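PDB 4KMF: interferon-inducible and double-stranded-dependent eIF-2kinase from Carassius auratus, which probably phosphorylates the translation initiation factor eIF2alpha, and binds Z-DNA through the Zalpha domain that makes up this chain. Local coordinates for residues K9-L14 with S46-N51; S20-I25 with R38-L43. One frame throughout, in Å; residues are numbered along the deposited sequence.

Contact 1 of 2, residues K9-L14 with S46-N51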
loop_
_atom_site.group_PDB
_atom_site.type_symbol
_atom_site.label_atom_id
_atom_site.label_comp_id
_atom_site.label_asym_id
_atom_site.label_seq_id
_atom_site.Cartn_x
_atom_site.Cartn_y
_atom_site.Cartn_z
ATOM N N LYS A 9 -5.573 3.346 -22.871
ATOM C CA LYS A 9 -4.152 3.487 -23.150
ATOM C C LYS A 9 -3.331 2.299 -22.646
ATOM O O LYS A 9 -2.420 1.847 -23.326
ATOM C CB LYS A 9 -3.630 4.794 -22.572
ATOM C CG LYS A 9 -4.211 6.007 -23.274
ATOM C CD LYS A 9 -3.479 7.290 -22.910
ATOM C CE LYS A 9 -4.118 8.445 -23.650
ATOM N NZ LYS A 9 -3.200 9.568 -24.087
ATOM N N ILE A 10 -3.668 1.787 -21.460
ATOM C CA ILE A 10 -3.021 0.599 -20.891
ATOM C C ILE A 10 -3.300 -0.631 -21.764
ATOM O O ILE A 10 -2.398 -1.411 -22.063
ATOM C CB ILE A 10 -3.462 0.395 -19.410
ATOM C CG1 ILE A 10 -2.866 1.512 -18.542
ATOM C CG2 ILE A 10 -3.055 -0.982 -18.850
ATOM C CD1 ILE A 10 -3.579 1.761 -17.180
ATOM N N ILE A 11 -4.552 -0.807 -22.170
ATOM C CA ILE A 11 -4.894 -1.904 -23.093
ATOM C C ILE A 11 -4.117 -1.811 -24.418
ATOM O O ILE A 11 -3.587 -2.822 -24.905
ATOM C CB ILE A 11 -6.434 -1.991 -23.354
ATOM C CG1 ILE A 11 -7.179 -2.287 -22.044
ATOM C CG2 ILE A 11 -6.787 -3.018 -24.442
ATOM C CD1 ILE A 11 -6.839 -3.622 -21.386
ATOM N N ASP A 12 -4.033 -0.606 -24.978
ATOM C CA ASP A 12 -3.287 -0.398 -26.226
ATOM C C ASP A 12 -1.816 -0.753 -26.036
ATOM O O ASP A 12 -1.194 -1.383 -26.913
ATOM C CB ASP A 12 -3.415 1.061 -26.701
ATOM C CG ASP A 12 -4.826 1.425 -27.160
ATOM O OD1 ASP A 12 -5.669 0.532 -27.424
ATOM O OD2 ASP A 12 -5.093 2.643 -27.282
ATOM N N PHE A 13 -1.259 -0.343 -24.893
ATOM C CA PHE A 13 0.104 -0.689 -24.554
ATOM C C PHE A 13 0.333 -2.212 -24.540
ATOM O O PHE A 13 1.343 -2.720 -25.092
ATOM C CB PHE A 13 0.530 -0.058 -23.224
ATOM C CG PHE A 13 1.949 -0.372 -22.877
ATOM C CD1 PHE A 13 2.266 -1.469 -22.055
ATOM C CD2 PHE A 13 2.995 0.369 -23.445
ATOM C CE1 PHE A 13 3.607 -1.805 -21.809
ATOM C CE2 PHE A 13 4.328 0.052 -23.156
ATOM C CZ PHE A 13 4.629 -1.022 -22.340
ATOM N N LEU A 14 -0.566 -2.947 -23.879
ATOM C CA LEU A 14 -0.424 -4.406 -23.854
ATOM C C LEU A 14 -0.630 -5.036 -25.220
ATOM O O LEU A 14 0.044 -6.008 -25.536
ATOM C CB LEU A 14 -1.317 -5.054 -22.799
ATOM C CG LEU A 14 -0.995 -4.609 -21.372
ATOM C CD1 LEU A 14 -2.122 -4.993 -20.431
ATOM C CD2 LEU A 14 0.345 -5.181 -20.874
ATOM N N SER A 46 -12.960 -6.255 -14.828
ATOM C CA SER A 46 -13.808 -6.064 -15.988
ATOM C C SER A 46 -13.462 -7.033 -17.103
ATOM O O SER A 46 -13.946 -6.891 -18.227
ATOM C CB SER A 46 -13.802 -4.607 -16.459
ATOM O OG SER A 46 -12.523 -4.181 -16.888
ATOM N N ASN A 47 -12.624 -8.016 -16.773
ATOM C CA ASN A 47 -12.298 -9.158 -17.647
ATOM C C ASN A 47 -11.555 -8.728 -18.912
ATOM O O ASN A 47 -11.681 -9.342 -19.977
ATOM C CB ASN A 47 -13.554 -10.003 -17.944
ATOM C CG ASN A 47 -13.228 -11.318 -18.641
ATOM O OD1 ASN A 47 -12.322 -12.052 -18.232
ATOM N ND2 ASN A 47 -13.972 -11.622 -19.713
ATOM N N GLN A 48 -10.736 -7.689 -18.794
ATOM C CA GLN A 48 -9.983 -7.226 -19.965
ATOM C C GLN A 48 -8.516 -7.671 -19.912
ATOM O O GLN A 48 -7.846 -7.769 -20.942
ATOM C CB GLN A 48 -10.071 -5.708 -20.082
ATOM C CG GLN A 48 -11.516 -5.219 -20.284
ATOM C CD GLN A 48 -11.620 -3.718 -20.406
ATOM O OE1 GLN A 48 -12.080 -3.009 -19.479
ATOM N NE2 GLN A 48 -11.177 -3.209 -21.534
ATOM N N VAL A 49 -8.010 -7.895 -18.706
ATOM C CA VAL A 49 -6.638 -8.340 -18.497
ATOM C C VAL A 49 -6.615 -9.419 -17.427
ATOM O O VAL A 49 -7.593 -9.583 -16.700
ATOM C CB VAL A 49 -5.635 -7.170 -18.073
ATOM C CG1 VAL A 49 -5.602 -6.035 -19.093
ATOM C CG2 VAL A 49 -5.955 -6.628 -16.701
ATOM N N PHE A 50 -5.511 -10.158 -17.351
ATOM C CA PHE A 50 -5.261 -11.104 -16.248
ATOM C C PHE A 50 -3.804 -10.977 -15.798
ATOM O O PHE A 50 -2.934 -10.525 -16.551
ATOM C CB PHE A 50 -5.593 -12.548 -16.672
ATOM C CG PHE A 50 -4.654 -13.089 -17.692
ATOM C CD1 PHE A 50 -3.565 -13.871 -17.299
ATOM C CD2 PHE A 50 -4.824 -12.786 -19.038
ATOM C CE1 PHE A 50 -2.674 -14.363 -18.272
ATOM C CE2 PHE A 50 -3.944 -13.263 -19.998
ATOM C CZ PHE A 50 -2.867 -14.046 -19.614
ATOM N N ASN A 51 -3.535 -11.361 -14.557
ATOM C CA ASN A 51 -2.142 -11.397 -14.129
ATOM C C ASN A 51 -1.659 -12.814 -13.825
ATOM O O ASN A 51 -2.478 -13.714 -13.590
ATOM C CB ASN A 51 -1.903 -10.403 -13.013
ATOM C CG ASN A 51 -2.072 -10.993 -11.665
ATOM O OD1 ASN A 51 -1.208 -11.755 -11.184
ATOM N ND2 ASN A 51 -3.146 -10.620 -11.006
#
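Ile11 on helix 2-17 reaches the start of strand 49-51 through a single branch, and Val49 meets it at the closest point. From CB the side chain divides: CG2 lies anti to the backbone N, while CG1 lies beside it (chi1 -62°) and passes 4.1 Å from NE2 of Gln48. The outermost methyl, CD1, then settles 3.6 Å from CG1 of Val49 and 4.1 Å from CB of Gln48. The Gln48 chain, extended beyond CG, runs roughly at a right angle to Ile11 and touches it at two points, CB and the amide nitrogen NE2. One helical turn on, Leu14 brings CD1 to 3.9 Å from CG1 of Val49, so CG1 of Val49 lies against both Ile11 and Leu14. No hydrogen bond joins the segments; the fit is apolar. Leu61 of strand 58-61 also touches Ile11 and Leu14, and Leu43 of helix 33-45 touches Gln48 and Val49. Asn47, with positive phi, is the C-prime residue of the Schellman motif that turns the chain out of helix 33-45 into this strand. The arrangement, helix 2-17 resting on the strand that follows helix 33-45, belongs to the winged helix-turn-helix fold of Zalpha domains.

Contact 2 of 2, residues S20-I25 with R38-L43; sequences SIALTI and RHLYNL. With nucleotides of chain B.
Leu40 and Tyr41, neighbours on helix 33-45, point to different surroundings: Leu40 is buried against Ile25 and Ala22, whereas Tyr41 lays a ring face on the DNA with C8 of the guanine DG5 of chain B over its centre. That carbon sits 3.3 Å above the ring plane. The guanine is steeply inclined to the phenol ring and presents its C8 edge, so this is a CH-pi contact and not a parallel stack. CG of Tyr41 lies anti to the carbonyl carbon (chi1 -76°), which swings the ring outward and across the helix axis; its OH gives a 2.7 Å hydrogen bond to OP1 of DC4 of chain B, an oxygen at the ring edge and in its plane. Trp59 meets the Tyr41 ring edge-to-face. A phenylalanine here would probably leave that phosphate oxygen without its donor and the ring less firmly fixed over C8. Helices 22-29 and 33-45 form the helix-turn-helix of the Zalpha domain, the latter serving as recognition helix. Between them Ile25 and Leu40 meet tip to tip, with CD1 of Ile25 3.9 Å from CD1 of Leu40. CB of Ala22 approaches that same Leu40 methyl at 4.1 Å. Nearer the start of the recognition helix, CD of Arg38 lies 3.0 Å from OP1 of DC6 of chain B, an oxygen near the guanidinium plane at its edge, while NH2 makes a salt bridge with Glu3 of helix 2-17.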
loop_
_atom_site.group_PDB
_atom_site.type_symbol
_atom_site.label_atom_id
_atom_site.label_comp_id
_atom_site.label_asym_id
_atom_site.label_seq_id
_atom_site.Cartn_x
_atom_site.Cartn_y
_atom_site.Cartn_z
ATOM N N SER A 20 3.458 -7.701 -19.795
ATOM C CA SER A 20 4.314 -6.683 -19.191
ATOM C C SER A 20 4.086 -6.617 -17.689
ATOM O O SER A 20 2.986 -6.884 -17.231
ATOM C CB SER A 20 4.027 -5.303 -19.810
ATOM O OG SER A 20 4.253 -5.312 -21.230
ATOM N N ILE A 21 5.121 -6.281 -16.927
ATOM C CA ILE A 21 4.924 -6.005 -15.507
ATOM C C ILE A 21 4.470 -4.551 -15.333
ATOM O O ILE A 21 4.653 -3.731 -16.240
ATOM C CB ILE A 21 6.187 -6.341 -14.665
ATOM C CG1 ILE A 21 7.354 -5.412 -15.039
ATOM C CG2 ILE A 21 6.551 -7.805 -14.885
ATOM C CD1 ILE A 21 8.484 -5.344 -13.977
ATOM N N ALA A 22 3.859 -4.231 -14.189
ATOM C CA ALA A 22 3.336 -2.892 -13.933
ATOM C C ALA A 22 4.384 -1.794 -14.091
ATOM O O ALA A 22 4.078 -0.726 -14.590
ATOM C CB ALA A 22 2.721 -2.804 -12.535
ATOM N N LEU A 23 5.618 -2.063 -13.675
ATOM C CA LEU A 23 6.655 -1.039 -13.669
ATOM C C LEU A 23 6.920 -0.596 -15.102
ATOM O O LEU A 23 7.022 0.576 -15.380
ATOM C CB LEU A 23 7.914 -1.558 -12.976
ATOM C CG LEU A 23 8.880 -0.445 -12.581
ATOM C CD1 LEU A 23 9.018 -0.428 -11.067
ATOM C CD2 LEU A 23 10.243 -0.636 -13.265
ATOM N N THR A 24 6.953 -1.533 -16.024
ATOM C CA THR A 24 7.125 -1.187 -17.439
ATOM C C THR A 24 5.981 -0.345 -18.056
ATOM O O THR A 24 6.213 0.623 -18.780
ATOM C CB THR A 24 7.281 -2.456 -18.204
ATOM O OG1 THR A 24 8.409 -3.146 -17.661
ATOM C CG2 THR A 24 7.507 -2.170 -19.678
ATOM N N ILE A 25 4.747 -0.761 -17.771
ATOM C CA ILE A 25 3.564 -0.085 -18.240
ATOM C C ILE A 25 3.570 1.317 -17.659
ATOM O O ILE A 25 3.321 2.299 -18.371
ATOM C CB ILE A 25 2.292 -0.832 -17.756
ATOM C CG1 ILE A 25 2.259 -2.274 -18.290
ATOM C CG2 ILE A 25 1.034 -0.046 -18.155
ATOM C CD1 ILE A 25 1.174 -3.156 -17.650
ATOM N N ARG A 38 -3.928 0.416 -9.866
ATOM C CA ARG A 38 -5.365 0.667 -9.703
ATOM C C ARG A 38 -6.109 0.291 -11.006
ATOM O O ARG A 38 -7.073 -0.469 -10.997
ATOM C CB ARG A 38 -5.609 2.129 -9.338
ATOM C CG ARG A 38 -7.095 2.441 -9.229
ATOM C CD ARG A 38 -7.316 3.844 -8.687
ATOM N NE ARG A 38 -7.478 4.825 -9.745
ATOM C CZ ARG A 38 -6.659 5.860 -9.969
ATOM N NH1 ARG A 38 -5.596 6.073 -9.183
ATOM N NH2 ARG A 38 -6.916 6.700 -10.985
ATOM N N HIS A 39 -5.616 0.801 -12.124
ATOM C CA HIS A 39 -6.216 0.502 -13.413
ATOM C C HIS A 39 -6.108 -0.952 -13.824
ATOM O O HIS A 39 -7.076 -1.507 -14.352
ATOM C CB HIS A 39 -5.666 1.428 -14.493
ATOM C CG HIS A 39 -6.019 2.863 -14.276
ATOM N ND1 HIS A 39 -7.317 3.291 -14.069
ATOM C CD2 HIS A 39 -5.243 3.967 -14.203
ATOM C CE1 HIS A 39 -7.324 4.601 -13.896
ATOM N NE2 HIS A 39 -6.078 5.038 -13.973
ATOM N N LEU A 40 -4.948 -1.579 -13.610
ATOM C CA LEU A 40 -4.782 -2.997 -13.989
ATOM C C LEU A 40 -5.780 -3.894 -13.227
ATOM O O LEU A 40 -6.385 -4.788 -13.814
ATOM C CB LEU A 40 -3.351 -3.472 -13.714
ATOM C CG LEU A 40 -2.350 -2.951 -14.762
ATOM C CD1 LEU A 40 -0.901 -3.228 -14.343
ATOM C CD2 LEU A 40 -2.676 -3.496 -16.152
ATOM N N TYR A 41 -5.944 -3.655 -11.921
ATOM C CA TYR A 41 -6.875 -4.475 -11.145
ATOM C C TYR A 41 -8.337 -4.188 -11.500
ATOM O O TYR A 41 -9.136 -5.130 -11.509
ATOM C CB TYR A 41 -6.597 -4.394 -9.630
ATOM C CG TYR A 41 -5.381 -5.219 -9.226
ATOM C CD1 TYR A 41 -4.090 -4.643 -9.217
ATOM C CD2 TYR A 41 -5.506 -6.564 -8.875
ATOM C CE1 TYR A 41 -2.959 -5.387 -8.872
ATOM C CE2 TYR A 41 -4.368 -7.327 -8.531
ATOM C CZ TYR A 41 -3.094 -6.728 -8.547
ATOM O OH TYR A 41 -1.989 -7.499 -8.211
ATOM N N ASN A 42 -8.684 -2.932 -11.845
ATOM C CA ASN A 42 -10.042 -2.653 -12.392
ATOM C C ASN A 42 -10.233 -3.392 -13.710
ATOM O O ASN A 42 -11.276 -4.013 -13.927
ATOM C CB ASN A 42 -10.236 -1.160 -12.716
ATOM C CG ASN A 42 -10.311 -0.278 -11.498
ATOM O OD1 ASN A 42 -10.635 -0.721 -10.410
ATOM N ND2 ASN A 42 -10.078 1.013 -11.706
ATOM N N LEU A 43 -9.215 -3.342 -14.578
ATOM C CA LEU A 43 -9.248 -4.053 -15.865
ATOM C C LEU A 43 -9.360 -5.560 -15.663
ATOM O O LEU A 43 -9.917 -6.257 -16.488
ATOM C CB LEU A 43 -8.033 -3.694 -16.726
ATOM C CG LEU A 43 -8.048 -2.322 -17.386
ATOM C CD1 LEU A 43 -6.697 -2.018 -17.975
ATOM C CD2 LEU A 43 -9.145 -2.291 -18.474
ATOM P P DG B 5 0.368 -0.363 -5.560
ATOM O OP1 DG B 5 1.375 -0.642 -6.589
ATOM O OP2 DG B 5 0.396 0.908 -4.774
ATOM O "O5'" DG B 5 -1.097 -0.512 -6.179
ATOM C "C5'" DG B 5 -2.245 -0.236 -5.372
ATOM C "C4'" DG B 5 -3.447 -0.664 -6.182
ATOM O "O4'" DG B 5 -3.420 -2.079 -6.475
ATOM C "C3'" DG B 5 -4.737 -0.392 -5.445
ATOM O "O3'" DG B 5 -5.230 0.796 -6.044
ATOM C "C2'" DG B 5 -5.643 -1.562 -5.791
ATOM C "C1'" DG B 5 -4.726 -2.635 -6.329
ATOM N N9 DG B 5 -4.538 -3.764 -5.410
ATOM C C8 DG B 5 -4.718 -5.100 -5.709
ATOM N N7 DG B 5 -4.449 -5.894 -4.715
ATOM C C5 DG B 5 -4.082 -5.036 -3.669
ATOM C C6 DG B 5 -3.660 -5.355 -2.349
ATOM O O6 DG B 5 -3.568 -6.502 -1.874
ATOM N N1 DG B 5 -3.357 -4.220 -1.575
ATOM C C2 DG B 5 -3.448 -2.924 -2.058
ATOM N N2 DG B 5 -3.106 -1.948 -1.202
ATOM N N3 DG B 5 -3.797 -2.614 -3.343
ATOM C C4 DG B 5 -4.142 -3.716 -4.076
ATOM P P DC B 4 1.034 -5.998 -6.968
ATOM O OP1 DC B 4 0.234 -5.981 -8.215
ATOM O OP2 DC B 4 2.266 -5.218 -6.970
ATOM O "O5'" DC B 4 0.160 -5.551 -5.723
ATOM C "C5'" DC B 4 -0.943 -4.617 -5.862
ATOM C "C4'" DC B 4 -0.808 -3.560 -4.760
ATOM O "O4'" DC B 4 -0.975 -4.179 -3.458
ATOM C "C3'" DC B 4 0.547 -2.858 -4.685
ATOM O "O3'" DC B 4 0.380 -1.463 -4.391
ATOM C "C2'" DC B 4 1.257 -3.539 -3.527
ATOM C "C1'" DC B 4 0.072 -3.723 -2.609
ATOM N N1 DC B 4 0.328 -4.711 -1.552
ATOM C C2 DC B 4 0.932 -4.298 -0.359
ATOM O O2 DC B 4 1.234 -3.116 -0.213
ATOM N N3 DC B 4 1.155 -5.221 0.618
ATOM C C4 DC B 4 0.831 -6.509 0.412
ATOM N N4 DC B 4 1.028 -7.374 1.394
ATOM C C5 DC B 4 0.202 -6.953 -0.801
ATOM C C6 DC B 4 -0.016 -6.036 -1.754
ATOM P P DC B 6 -6.153 1.852 -5.280
ATOM O OP1 DC B 6 -7.274 2.131 -6.202
ATOM O OP2 DC B 6 -5.242 2.951 -4.922
ATOM O "O5'" DC B 6 -6.748 1.158 -4.005
ATOM C "C5'" DC B 6 -7.763 1.919 -3.390
ATOM C "C4'" DC B 6 -7.615 1.787 -1.894
ATOM O "O4'" DC B 6 -7.937 0.430 -1.518
ATOM C "C3'" DC B 6 -6.255 2.081 -1.295
ATOM O "O3'" DC B 6 -6.499 2.762 -0.073
ATOM C "C2'" DC B 6 -5.675 0.698 -1.011
ATOM C "C1'" DC B 6 -6.924 -0.088 -0.669
ATOM N N1 DC B 6 -6.844 -1.565 -0.905
ATOM C C2 DC B 6 -6.397 -2.379 0.143
ATOM O O2 DC B 6 -6.059 -1.854 1.208
ATOM N N3 DC B 6 -6.351 -3.711 -0.037
ATOM C C4 DC B 6 -6.722 -4.219 -1.227
ATOM N N4 DC B 6 -6.656 -5.546 -1.389
ATOM C C5 DC B 6 -7.197 -3.405 -2.316
ATOM C C6 DC B 6 -7.226 -2.083 -2.110
#

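Contact 2 is nested within the chain loop closed by contact 1, and their centres lie 8 Å apart. The chain leaves helix 33-45 of contact 2 through the turn that begins 46-51 of contact 1: Gln48 N is 2.8 Å from Leu43 O, a probable hydrogen bond, and Val49 CG2 comes within 3.5 Å of Leu40 O. From segment 9-14, Ile10 CD1 packs 3.4 Å from His39 CB, bringing helix 2-17 against the recognition helix. Trp59 of strand 58-61 is a shared neighbour, touched by Val49, Leu40 and Tyr41. Contact 2 meets the Z-DNA directly, whereas the nearest atom of contact 1 is about 6 Å from it.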